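Local coordinates for protein YiiM (Escherichia coli, PDB 1O65) that is of uncertain biochemical role but probably binds molybdenum and acts as an oxidoreductase on nitrogenous compounds, at residues H76-W80 and L147-K153; R117-A121 and G164-A170; A121-Q127 and W156-A162; S130-N136 and R231-G235. All coordinates share one frame; numbering follows the deposited sequence.

Contact 1: H76-W80 and L147-K153; sequences HYLYW and LMQNTGK
Helix 75-83 carries H76, Y79 and W80 against the C-terminal end of helix 144-151 and the chain that leaves it; the two axes run at 117° to one another and stay 13.0 Å apart at closest approach. Within the MOSC domain, one helix packs here across the C-terminal end of another, and large side chains span the separation between the axes. G152, with positive phi, ends the second helix and lets K153 turn back toward helix 75-83.

K153 then threads between two rings. Its CB sits over the centre of the H76 imidazole, 3.7 Å from the ring centroid, while farther along the chain CE lies over the face of the Y79 ring, 3.4 Å from that centroid. The lysine crosses Y79 at about a right angle, and a bend at its last torsion (chi4 -76°) keeps NZ above the same phenol, a cation-pi contact. Y79 itself points its OH at T151 CG2.

W80 reaches the helix proper: its CH2 lies 3.8 Å from L147 CB, and CZ2 approaches M148 CG. The ring nitrogens of H76 and W80 have partners outside the two segments: H76 NE2 bonds to E107, W80 NE1 to Y72. One water completes the join, lying 3.0 Å from H76 ND1 and accepting a hydrogen bond from K153 NZ at 2.7 Å.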
# COMPACT_ATOMS: atom_id res chain seq x y z
N HIS A 76 -8.44 8.55 4.34
CA HIS A 76 -7.51 8.95 5.38
C HIS A 76 -7.19 10.42 5.43
O HIS A 76 -6.70 10.88 6.47
CB HIS A 76 -6.20 8.16 5.33
CG HIS A 76 -6.35 6.68 5.38
ND1 HIS A 76 -7.38 6.06 6.05
CD2 HIS A 76 -5.61 5.69 4.83
CE1 HIS A 76 -7.30 4.75 5.87
NE2 HIS A 76 -6.20 4.51 5.15
N TYR A 77 -7.36 11.18 4.36
CA TYR A 77 -7.11 12.62 4.38
C TYR A 77 -8.11 13.30 5.31
O TYR A 77 -7.76 14.27 6.01
CB TYR A 77 -7.14 13.23 2.97
CG TYR A 77 -5.94 12.79 2.14
CD1 TYR A 77 -4.66 12.95 2.63
CD2 TYR A 77 -6.10 12.15 0.90
CE1 TYR A 77 -3.56 12.56 1.89
CE2 TYR A 77 -5.01 11.74 0.17
CZ TYR A 77 -3.74 11.95 0.66
OH TYR A 77 -2.64 11.56 -0.04
N LEU A 78 -9.37 12.85 5.30
CA LEU A 78 -10.35 13.39 6.24
C LEU A 78 -9.79 13.26 7.66
O LEU A 78 -9.71 14.23 8.42
CB LEU A 78 -11.67 12.62 6.16
CG LEU A 78 -12.40 12.69 4.81
CD1 LEU A 78 -13.57 11.71 4.80
CD2 LEU A 78 -12.89 14.12 4.56
N TYR A 79 -9.38 12.05 8.03
CA TYR A 79 -8.79 11.85 9.35
C TYR A 79 -7.59 12.76 9.59
O TYR A 79 -7.48 13.38 10.66
CB TYR A 79 -8.41 10.38 9.55
CG TYR A 79 -7.67 10.15 10.87
CD1 TYR A 79 -8.35 9.91 12.04
CD2 TYR A 79 -6.29 10.19 10.91
CE1 TYR A 79 -7.66 9.72 13.23
CE2 TYR A 79 -5.60 9.97 12.08
CZ TYR A 79 -6.28 9.75 13.24
OH TYR A 79 -5.58 9.55 14.41
N TRP A 80 -6.65 12.86 8.66
CA TRP A 80 -5.47 13.70 8.92
C TRP A 80 -5.82 15.17 9.01
O TRP A 80 -5.33 15.84 9.94
CB TRP A 80 -4.35 13.45 7.93
CG TRP A 80 -3.83 12.04 7.96
CD1 TRP A 80 -3.80 11.17 6.92
CD2 TRP A 80 -3.29 11.34 9.10
NE1 TRP A 80 -3.29 9.97 7.34
CE2 TRP A 80 -2.96 10.05 8.67
CE3 TRP A 80 -3.05 11.68 10.43
CZ2 TRP A 80 -2.39 9.09 9.52
CZ3 TRP A 80 -2.47 10.75 11.27
CH2 TRP A 80 -2.15 9.45 10.82
N LEU A 147 2.54 7.94 13.64
CA LEU A 147 1.08 8.07 13.58
C LEU A 147 0.51 7.14 12.52
O LEU A 147 -0.36 6.34 12.85
CB LEU A 147 0.71 9.53 13.37
CG LEU A 147 0.17 10.37 14.51
CD1 LEU A 147 0.50 9.89 15.92
CD2 LEU A 147 0.69 11.82 14.36
N MET A 148 0.98 7.18 11.27
CA MET A 148 0.44 6.26 10.26
C MET A 148 0.52 4.81 10.72
O MET A 148 -0.47 4.08 10.66
CB MET A 148 1.13 6.33 8.91
CG MET A 148 1.28 7.68 8.26
SD MET A 148 2.22 7.60 6.74
CE MET A 148 1.27 6.43 5.77
N GLN A 149 1.71 4.39 11.16
CA GLN A 149 1.88 3.00 11.61
C GLN A 149 0.95 2.64 12.77
O GLN A 149 0.33 1.55 12.76
CB GLN A 149 3.33 2.71 11.94
CG GLN A 149 3.60 1.21 12.18
CD GLN A 149 5.01 1.03 12.71
OE1 GLN A 149 5.98 1.07 11.96
NE2 GLN A 149 5.11 0.88 14.03
N ASN A 150 0.82 3.52 13.75
CA ASN A 150 -0.05 3.28 14.89
C ASN A 150 -1.53 3.17 14.53
O ASN A 150 -2.25 2.32 15.03
CB ASN A 150 0.11 4.39 15.94
CG ASN A 150 1.39 4.36 16.73
OD1 ASN A 150 2.22 3.45 16.63
ND2 ASN A 150 1.60 5.39 17.56
N THR A 151 -2.03 3.97 13.59
CA THR A 151 -3.46 3.93 13.26
C THR A 151 -3.76 2.87 12.21
O THR A 151 -4.88 2.46 11.97
CB THR A 151 -3.89 5.31 12.72
OG1 THR A 151 -3.09 5.61 11.54
CG2 THR A 151 -3.72 6.36 13.80
N GLY A 152 -2.68 2.46 11.52
CA GLY A 152 -2.85 1.45 10.46
C GLY A 152 -3.25 2.12 9.17
O GLY A 152 -3.48 1.43 8.17
N LYS A 153 -3.29 3.45 9.13
CA LYS A 153 -3.69 4.19 7.93
C LYS A 153 -2.48 4.33 7.01
O LYS A 153 -1.96 5.43 6.84
CB LYS A 153 -4.26 5.56 8.32
CG LYS A 153 -5.44 5.43 9.29
CD LYS A 153 -5.95 6.82 9.69
CE LYS A 153 -6.83 6.78 10.93
NZ LYS A 153 -8.19 6.26 10.62
O HOH W 1 -9.17 7.05 8.18

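Contact 2: R117-A121 and G164-A170; sequences RWGEA and GKVSADA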
# COMPACT_ATOMS: atom_id res chain seq x y z
N ARG A 117 -8.11 -6.21 -12.02
CA ARG A 117 -7.94 -5.95 -13.44
C ARG A 117 -8.06 -4.41 -13.56
O ARG A 117 -8.94 -3.87 -12.88
CB ARG A 117 -8.97 -6.61 -14.35
CG ARG A 117 -8.74 -6.25 -15.82
CD ARG A 117 -9.62 -7.06 -16.76
NE ARG A 117 -11.03 -6.87 -16.48
CZ ARG A 117 -12.00 -7.74 -16.74
NH1 ARG A 117 -11.74 -8.91 -17.30
NH2 ARG A 117 -13.26 -7.43 -16.41
N TRP A 118 -7.14 -3.81 -14.28
CA TRP A 118 -7.08 -2.38 -14.50
C TRP A 118 -6.71 -2.13 -15.97
O TRP A 118 -5.56 -2.28 -16.38
CB TRP A 118 -6.06 -1.69 -13.57
CG TRP A 118 -6.06 -0.20 -13.65
CD1 TRP A 118 -7.12 0.61 -13.97
CD2 TRP A 118 -4.98 0.70 -13.34
NE1 TRP A 118 -6.76 1.93 -13.91
CE2 TRP A 118 -5.44 2.01 -13.55
CE3 TRP A 118 -3.65 0.51 -12.94
CZ2 TRP A 118 -4.64 3.14 -13.36
CZ3 TRP A 118 -2.85 1.63 -12.77
CH2 TRP A 118 -3.34 2.92 -12.95
N GLY A 119 -7.76 -1.88 -16.76
CA GLY A 119 -7.59 -1.66 -18.20
C GLY A 119 -6.98 -2.93 -18.78
O GLY A 119 -7.58 -4.00 -18.66
N GLU A 120 -5.77 -2.83 -19.34
CA GLU A 120 -5.18 -4.05 -19.90
C GLU A 120 -4.27 -4.74 -18.88
O GLU A 120 -3.67 -5.74 -19.23
CB GLU A 120 -4.30 -3.71 -21.11
CG GLU A 120 -4.88 -2.61 -21.98
CD GLU A 120 -5.90 -3.19 -22.95
OE1 GLU A 120 -6.93 -3.71 -22.48
OE2 GLU A 120 -5.59 -3.09 -24.16
N ALA A 121 -4.17 -4.22 -17.67
CA ALA A 121 -3.27 -4.77 -16.68
C ALA A 121 -3.93 -5.64 -15.62
O ALA A 121 -5.14 -5.71 -15.49
CB ALA A 121 -2.50 -3.64 -15.97
N GLY A 164 0.38 -3.61 -18.95
CA GLY A 164 -0.55 -3.18 -19.99
C GLY A 164 -0.95 -1.72 -19.89
O GLY A 164 -0.56 -1.02 -18.95
N LYS A 165 -1.68 -1.23 -20.89
CA LYS A 165 -2.17 0.13 -20.88
C LYS A 165 -3.27 0.22 -19.82
O LYS A 165 -4.08 -0.69 -19.67
CB LYS A 165 -2.74 0.58 -22.22
CG LYS A 165 -1.82 1.36 -23.13
CD LYS A 165 -2.59 1.82 -24.36
CE LYS A 165 -1.70 2.35 -25.45
NZ LYS A 165 -0.56 3.16 -24.93
N VAL A 166 -3.21 1.29 -19.06
CA VAL A 166 -4.15 1.58 -17.98
C VAL A 166 -4.50 3.06 -18.11
O VAL A 166 -3.87 3.73 -18.95
CB VAL A 166 -3.50 1.36 -16.60
CG1 VAL A 166 -3.06 -0.08 -16.37
CG2 VAL A 166 -2.29 2.28 -16.45
N SER A 167 -5.44 3.56 -17.32
CA SER A 167 -5.73 4.98 -17.38
C SER A 167 -6.61 5.41 -16.23
O SER A 167 -7.25 4.62 -15.53
CB SER A 167 -6.33 5.38 -18.73
OG SER A 167 -7.73 5.15 -18.77
N ALA A 168 -6.74 6.72 -16.07
CA ALA A 168 -7.56 7.35 -15.05
C ALA A 168 -9.03 7.04 -15.34
O ALA A 168 -9.86 7.09 -14.44
CB ALA A 168 -7.34 8.85 -15.03
N ASP A 169 -9.31 6.70 -16.59
CA ASP A 169 -10.65 6.36 -17.02
C ASP A 169 -11.05 4.94 -16.70
O ASP A 169 -12.25 4.73 -16.49
CB ASP A 169 -10.82 6.62 -18.54
CG ASP A 169 -10.82 8.13 -18.72
OD1 ASP A 169 -11.59 8.77 -17.97
OD2 ASP A 169 -10.02 8.63 -19.53
N ALA A 170 -10.13 3.99 -16.74
CA ALA A 170 -10.45 2.61 -16.39
C ALA A 170 -10.44 2.43 -14.87
O ALA A 170 -9.45 2.74 -14.20
CB ALA A 170 -9.41 1.67 -16.99
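The indole N-H of W118 is shared between two backbone carbonyls, A170 O at 2.8 Å and S167 O at 3.2 Å from NE1. Both bonds are bent and weak, with both oxygens near the ring plane at the indole edge, so the pair probably restrains the rotation of the ring while neither acceptor lies straight ahead of the N-H. V166 occupies one face: its CB stands 3.5 Å from the centroid of the six-membered ring, 8° off the normal, and its two methyls spread along the indole. CG1 takes the place anti to the carbonyl carbon (chi1 -62°), which brings it over CE3 and also within 3.6 Å of A121 CB. One valine thus joins the tryptophan to the alanine that closes the turn.

Between those two residues the backbone makes a type II' turn from W118 to A121, with G119 at positive phi. E120, at its third position, donates from N to K165 O over 2.7 Å, a nearly straight bond. The E120 CB and CG lie alongside the K165 backbone. Farther on, A170 CB packs against W118 CD1, and S167 OG accepts from D169 N at 3.1 Å, an ST turn that shapes the loop supplying the two acceptors.

V17 and V19 of strand 14-21 also pack on W118, and L44 and L46 of strand 43-47 on V166. The arrangement is that of a beta hairpin, strands 115-118 and 121-128 joined by a tight II' turn, whose tip docks on edge strand 164-167 of the three-stranded sheet in the MOSC domain.

Contact 3: A121-Q127 and W156-A162; sequences ALIQVSQ and WLYSVIA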
# COMPACT_ATOMS: atom_id res chain seq x y z
N ALA A 121 -4.17 -4.22 -17.67
CA ALA A 121 -3.27 -4.77 -16.68
C ALA A 121 -3.93 -5.64 -15.62
O ALA A 121 -5.14 -5.71 -15.49
CB ALA A 121 -2.50 -3.64 -15.97
N LEU A 122 -3.10 -6.31 -14.86
CA LEU A 122 -3.43 -7.17 -13.75
C LEU A 122 -2.43 -6.85 -12.62
O LEU A 122 -1.22 -6.90 -12.84
CB LEU A 122 -3.32 -8.66 -14.09
CG LEU A 122 -4.39 -9.23 -15.01
CD1 LEU A 122 -4.11 -10.70 -15.32
CD2 LEU A 122 -5.79 -9.04 -14.43
N ILE A 123 -2.97 -6.41 -11.50
CA ILE A 123 -2.15 -6.03 -10.36
C ILE A 123 -2.57 -6.83 -9.13
O ILE A 123 -3.72 -7.29 -9.07
CB ILE A 123 -2.23 -4.52 -10.07
CG1 ILE A 123 -3.62 -4.09 -9.64
CG2 ILE A 123 -1.77 -3.74 -11.31
CD1 ILE A 123 -3.78 -2.64 -9.20
N GLN A 124 -1.60 -7.04 -8.23
CA GLN A 124 -1.85 -7.80 -7.03
C GLN A 124 -1.32 -7.11 -5.77
O GLN A 124 -0.18 -6.67 -5.74
CB GLN A 124 -1.23 -9.20 -7.14
CG GLN A 124 -1.49 -10.05 -5.87
CD GLN A 124 -1.08 -11.49 -6.10
OE1 GLN A 124 0.06 -11.77 -6.47
NE2 GLN A 124 -1.98 -12.43 -5.87
N VAL A 125 -2.14 -7.08 -4.73
CA VAL A 125 -1.74 -6.44 -3.46
C VAL A 125 -0.61 -7.26 -2.86
O VAL A 125 -0.78 -8.46 -2.67
CB VAL A 125 -2.91 -6.29 -2.49
CG1 VAL A 125 -2.45 -5.71 -1.15
CG2 VAL A 125 -4.00 -5.43 -3.11
N SER A 126 0.53 -6.63 -2.61
CA SER A 126 1.69 -7.40 -2.14
C SER A 126 2.07 -7.13 -0.71
O SER A 126 2.70 -7.95 -0.05
CB SER A 126 2.87 -7.07 -3.08
OG SER A 126 3.29 -5.74 -2.77
N GLN A 127 1.69 -5.97 -0.16
CA GLN A 127 2.01 -5.65 1.23
C GLN A 127 1.39 -4.31 1.63
O GLN A 127 1.07 -3.49 0.77
CB GLN A 127 3.54 -5.52 1.42
CG GLN A 127 4.13 -4.37 0.58
CD GLN A 127 5.58 -4.08 0.97
OE1 GLN A 127 6.52 -4.80 0.66
NE2 GLN A 127 5.77 -3.00 1.73
N TRP A 156 -1.33 0.55 0.66
CA TRP A 156 -0.70 -0.72 0.30
C TRP A 156 -0.02 -0.65 -1.06
O TRP A 156 -0.29 0.25 -1.85
CB TRP A 156 -1.76 -1.83 0.28
CG TRP A 156 -2.93 -1.47 -0.59
CD1 TRP A 156 -3.07 -1.71 -1.93
CD2 TRP A 156 -4.12 -0.80 -0.17
NE1 TRP A 156 -4.29 -1.24 -2.35
CE2 TRP A 156 -4.95 -0.66 -1.30
CE3 TRP A 156 -4.57 -0.28 1.06
CZ2 TRP A 156 -6.18 -0.02 -1.25
CZ3 TRP A 156 -5.79 0.36 1.11
CH2 TRP A 156 -6.58 0.48 -0.04
N LEU A 157 0.82 -1.66 -1.36
CA LEU A 157 1.52 -1.61 -2.65
C LEU A 157 1.01 -2.73 -3.53
O LEU A 157 0.35 -3.63 -3.00
CB LEU A 157 3.03 -1.74 -2.44
CG LEU A 157 3.69 -0.82 -1.43
CD1 LEU A 157 5.16 -1.11 -1.25
CD2 LEU A 157 3.47 0.65 -1.85
N TYR A 158 1.32 -2.68 -4.82
CA TYR A 158 0.92 -3.75 -5.71
C TYR A 158 2.13 -4.30 -6.51
O TYR A 158 3.08 -3.56 -6.73
CB TYR A 158 -0.07 -3.29 -6.77
CG TYR A 158 -1.41 -2.79 -6.32
CD1 TYR A 158 -1.59 -1.44 -6.00
CD2 TYR A 158 -2.50 -3.62 -6.23
CE1 TYR A 158 -2.82 -0.95 -5.62
CE2 TYR A 158 -3.75 -3.15 -5.85
CZ TYR A 158 -3.89 -1.82 -5.54
OH TYR A 158 -5.10 -1.30 -5.16
N SER A 159 2.05 -5.59 -6.84
CA SER A 159 3.01 -6.14 -7.80
C SER A 159 2.24 -6.14 -9.14
O SER A 159 1.00 -6.14 -9.14
CB SER A 159 3.52 -7.53 -7.51
OG SER A 159 2.45 -8.44 -7.42
N VAL A 160 2.96 -6.04 -10.24
CA VAL A 160 2.25 -6.03 -11.53
C VAL A 160 2.24 -7.45 -12.07
O VAL A 160 3.28 -7.99 -12.41
CB VAL A 160 2.87 -4.99 -12.46
CG1 VAL A 160 2.35 -5.11 -13.89
CG2 VAL A 160 2.53 -3.58 -11.94
N ILE A 161 1.05 -8.07 -12.13
CA ILE A 161 0.91 -9.42 -12.64
C ILE A 161 0.95 -9.42 -14.17
O ILE A 161 1.61 -10.27 -14.75
CB ILE A 161 -0.37 -10.08 -12.14
CG1 ILE A 161 -0.43 -10.17 -10.61
CG2 ILE A 161 -0.54 -11.46 -12.80
CD1 ILE A 161 0.78 -10.75 -9.93
N ALA A 162 0.24 -8.53 -14.83
CA ALA A 162 0.29 -8.45 -16.29
C ALA A 162 0.38 -6.96 -16.68
O ALA A 162 -0.54 -6.18 -16.38
CB ALA A 162 -0.91 -9.05 -16.99
O HOH W 2 2.13 -10.28 -5.53
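I123 lays its CD1 methyl over one face of the Y158 ring, 3.5 Å from the centroid and 18° off the normal, displaced toward the CD2-CE2 side. The methyl gets there because CG1 stands between the backbone N and the carbonyl carbon (chi1 65°), with the rest of the chain extended. V125 meets the same ring obliquely, its CG2 at 3.6 Å from Y158 CE2, and touches W156 CD1 as well. The phenol is fixed at its far end too: W156 NE1 donates to Y158 OH over 2.9 Å, almost straight and in the indole plane, and H71 ND1 is a further partner of that hydroxyl.

On the other face Q127 and L157 lie side by side, pointing the same way; at the corner I161 crosses Q124 obliquely, its CD1 nearing OE1. A water links Q124 OE1, to which it donates, with S159 OG; the amide nitrogen of Q124 turns instead to G113 O.

The backbones pair antiparallel. Q124 and S159 exchange two bonds, Q124 N to S159 O at 2.9 Å and S159 N to Q124 O at 2.7 Å. Nearer A121, L122 O accepts from A162 N at 3.0 Å and, weakly, from I161 N. Two residues facing one make this a classic beta bulge, set where strand 156-160 turns its corner in the curled mixed sheet of the MOSC domain.

Contact 4: S130-N136 and R231-G235; sequences SPCYKLN and RRLWG
R231 meets the loop through its backbone: its carbonyl O lies obliquely off the Y133 ring and receives G235 N as the helix closes. R232 follows with two grips. Its side chain leaves anti to the backbone N (chi1 171°) and bends at chi3, bringing NH1 to P131 O at 3.1 Å, in the carbonyl plane and slightly tilted from that of the guanidinium. Its own carbonyl accepts from Y133 N at 2.9 Å and also lies at the edge of the tyrosine ring. NH2 of the same arginine bonds to Q149 on helix 144-151, and W191 packs on its side chain.

L233 sends CD2 back toward P131, 4.4 Å from CB of the proline, while its carbonyl O takes a weak, bent bond from N136 ND2 at 3.0 Å; the other end of that amide accepts from A145 N. W234 brings its backbone close to Y133 CB, and its indole NE1 is held by Q146. G235, at positive phi, ends the helix and lays its CA over one face of the Y133 ring, 3.8 Å from the centroid.

The loop is itself preparing a helix: C132 SG accepts from K134 N at 3.6 Å, a capping bond. The arrangement packs the C-terminal end of helix 230-234, whose carbonyls receive Y133 N and N136 ND2, against the N-terminal approach of helix 134-138, with R232 donating in return to P131 O.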
# COMPACT_ATOMS: atom_id res chain seq x y z
N SER A 130 4.71 0.65 4.21
CA SER A 130 5.55 0.87 5.37
C SER A 130 5.93 2.33 5.60
O SER A 130 6.89 2.81 5.00
CB SER A 130 6.89 0.14 5.12
OG SER A 130 7.00 -1.03 5.87
N PRO A 131 5.31 3.00 6.55
CA PRO A 131 5.66 4.39 6.87
C PRO A 131 7.16 4.54 7.09
O PRO A 131 7.81 3.72 7.73
CB PRO A 131 4.88 4.71 8.12
CG PRO A 131 4.21 3.49 8.57
CD PRO A 131 4.32 2.46 7.49
N CYS A 132 7.71 5.58 6.53
CA CYS A 132 9.11 5.93 6.58
C CYS A 132 9.26 7.37 7.08
O CYS A 132 8.42 8.23 6.81
CB CYS A 132 9.65 5.78 5.16
SG CYS A 132 11.28 6.41 4.78
N TYR A 133 10.33 7.64 7.82
CA TYR A 133 10.68 8.93 8.36
C TYR A 133 10.76 10.03 7.32
O TYR A 133 10.66 11.21 7.69
CB TYR A 133 12.02 8.85 9.14
CG TYR A 133 13.19 8.71 8.19
CD1 TYR A 133 13.54 7.47 7.67
CD2 TYR A 133 13.88 9.83 7.76
CE1 TYR A 133 14.58 7.36 6.76
CE2 TYR A 133 14.92 9.73 6.85
CZ TYR A 133 15.26 8.48 6.37
OH TYR A 133 16.30 8.38 5.47
N LYS A 134 10.99 9.77 6.03
CA LYS A 134 10.98 10.88 5.06
C LYS A 134 9.67 11.66 5.18
O LYS A 134 9.62 12.88 5.07
CB LYS A 134 11.17 10.43 3.63
CG LYS A 134 12.25 9.46 3.32
CD LYS A 134 13.66 9.96 3.54
CE LYS A 134 14.68 8.94 3.05
NZ LYS A 134 14.47 8.56 1.63
N LEU A 135 8.56 10.95 5.39
CA LEU A 135 7.26 11.54 5.59
C LEU A 135 7.27 12.61 6.67
O LEU A 135 6.58 13.63 6.55
CB LEU A 135 6.26 10.44 5.93
CG LEU A 135 5.39 9.82 4.84
CD1 LEU A 135 6.02 9.84 3.44
CD2 LEU A 135 5.14 8.34 5.23
N ASN A 136 7.98 12.42 7.78
CA ASN A 136 8.05 13.38 8.85
C ASN A 136 8.55 14.76 8.42
O ASN A 136 8.16 15.74 9.05
CB ASN A 136 8.91 12.88 10.01
CG ASN A 136 8.32 11.64 10.65
OD1 ASN A 136 7.11 11.46 10.64
ND2 ASN A 136 9.18 10.78 11.18
N ARG A 231 14.91 3.14 13.28
CA ARG A 231 15.49 3.87 12.16
C ARG A 231 14.47 4.20 11.07
O ARG A 231 14.47 5.31 10.55
CB ARG A 231 16.69 3.12 11.56
CG ARG A 231 17.86 3.03 12.52
CD ARG A 231 18.47 4.38 12.82
NE ARG A 231 19.78 4.29 13.44
CZ ARG A 231 20.12 3.60 14.53
NH1 ARG A 231 19.23 2.87 15.21
NH2 ARG A 231 21.39 3.61 14.95
N ARG A 232 13.65 3.22 10.71
CA ARG A 232 12.66 3.44 9.65
C ARG A 232 11.71 4.56 10.01
O ARG A 232 11.58 5.51 9.25
CB ARG A 232 11.91 2.14 9.34
CG ARG A 232 10.72 2.30 8.40
CD ARG A 232 10.18 0.90 8.03
NE ARG A 232 9.87 0.12 9.25
CZ ARG A 232 8.71 0.31 9.90
NH1 ARG A 232 7.84 1.19 9.44
NH2 ARG A 232 8.43 -0.37 11.00
N LEU A 233 11.12 4.54 11.19
CA LEU A 233 10.14 5.53 11.60
C LEU A 233 10.71 6.90 11.93
O LEU A 233 10.02 7.91 11.76
CB LEU A 233 9.39 5.02 12.85
CG LEU A 233 8.45 3.83 12.61
CD1 LEU A 233 8.08 3.15 13.91
CD2 LEU A 233 7.22 4.29 11.84
N TRP A 234 11.91 6.94 12.51
CA TRP A 234 12.53 8.17 12.95
C TRP A 234 13.83 8.56 12.28
O TRP A 234 14.33 9.67 12.51
CB TRP A 234 12.74 8.09 14.48
CG TRP A 234 11.44 7.92 15.21
CD1 TRP A 234 10.93 6.75 15.70
CD2 TRP A 234 10.48 8.93 15.53
NE1 TRP A 234 9.71 6.97 16.30
CE2 TRP A 234 9.41 8.30 16.20
CE3 TRP A 234 10.43 10.32 15.33
CZ2 TRP A 234 8.30 9.00 16.67
CZ3 TRP A 234 9.32 11.00 15.79
CH2 TRP A 234 8.29 10.34 16.47
N GLY A 235 14.37 7.75 11.39
CA GLY A 235 15.63 8.10 10.71
C GLY A 235 16.69 8.49 11.73
O GLY A 235 16.84 7.84 12.77

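In the fold
Most pairs of these contacts cross along the chain, but contact 3 is nested inside the loop that contact 2 closes. Those two share A121, lie 13 Å apart between centres and belong to the beta part of the MOSC domain. Contacts 1 and 4, 14 Å apart between centres, lie on the opposite side of the chain's centre, contact 4 about 31 Å from contact 2, and meet through helix 144-151, where Q149 touches P131, R232 and L233. Strand 121-128 precedes helix 134-138, and strand 156-160 follows helix 144-151, so the chain passes from the sheet to the helical side and back; the C-terminal helix 230-234 then folds onto that side.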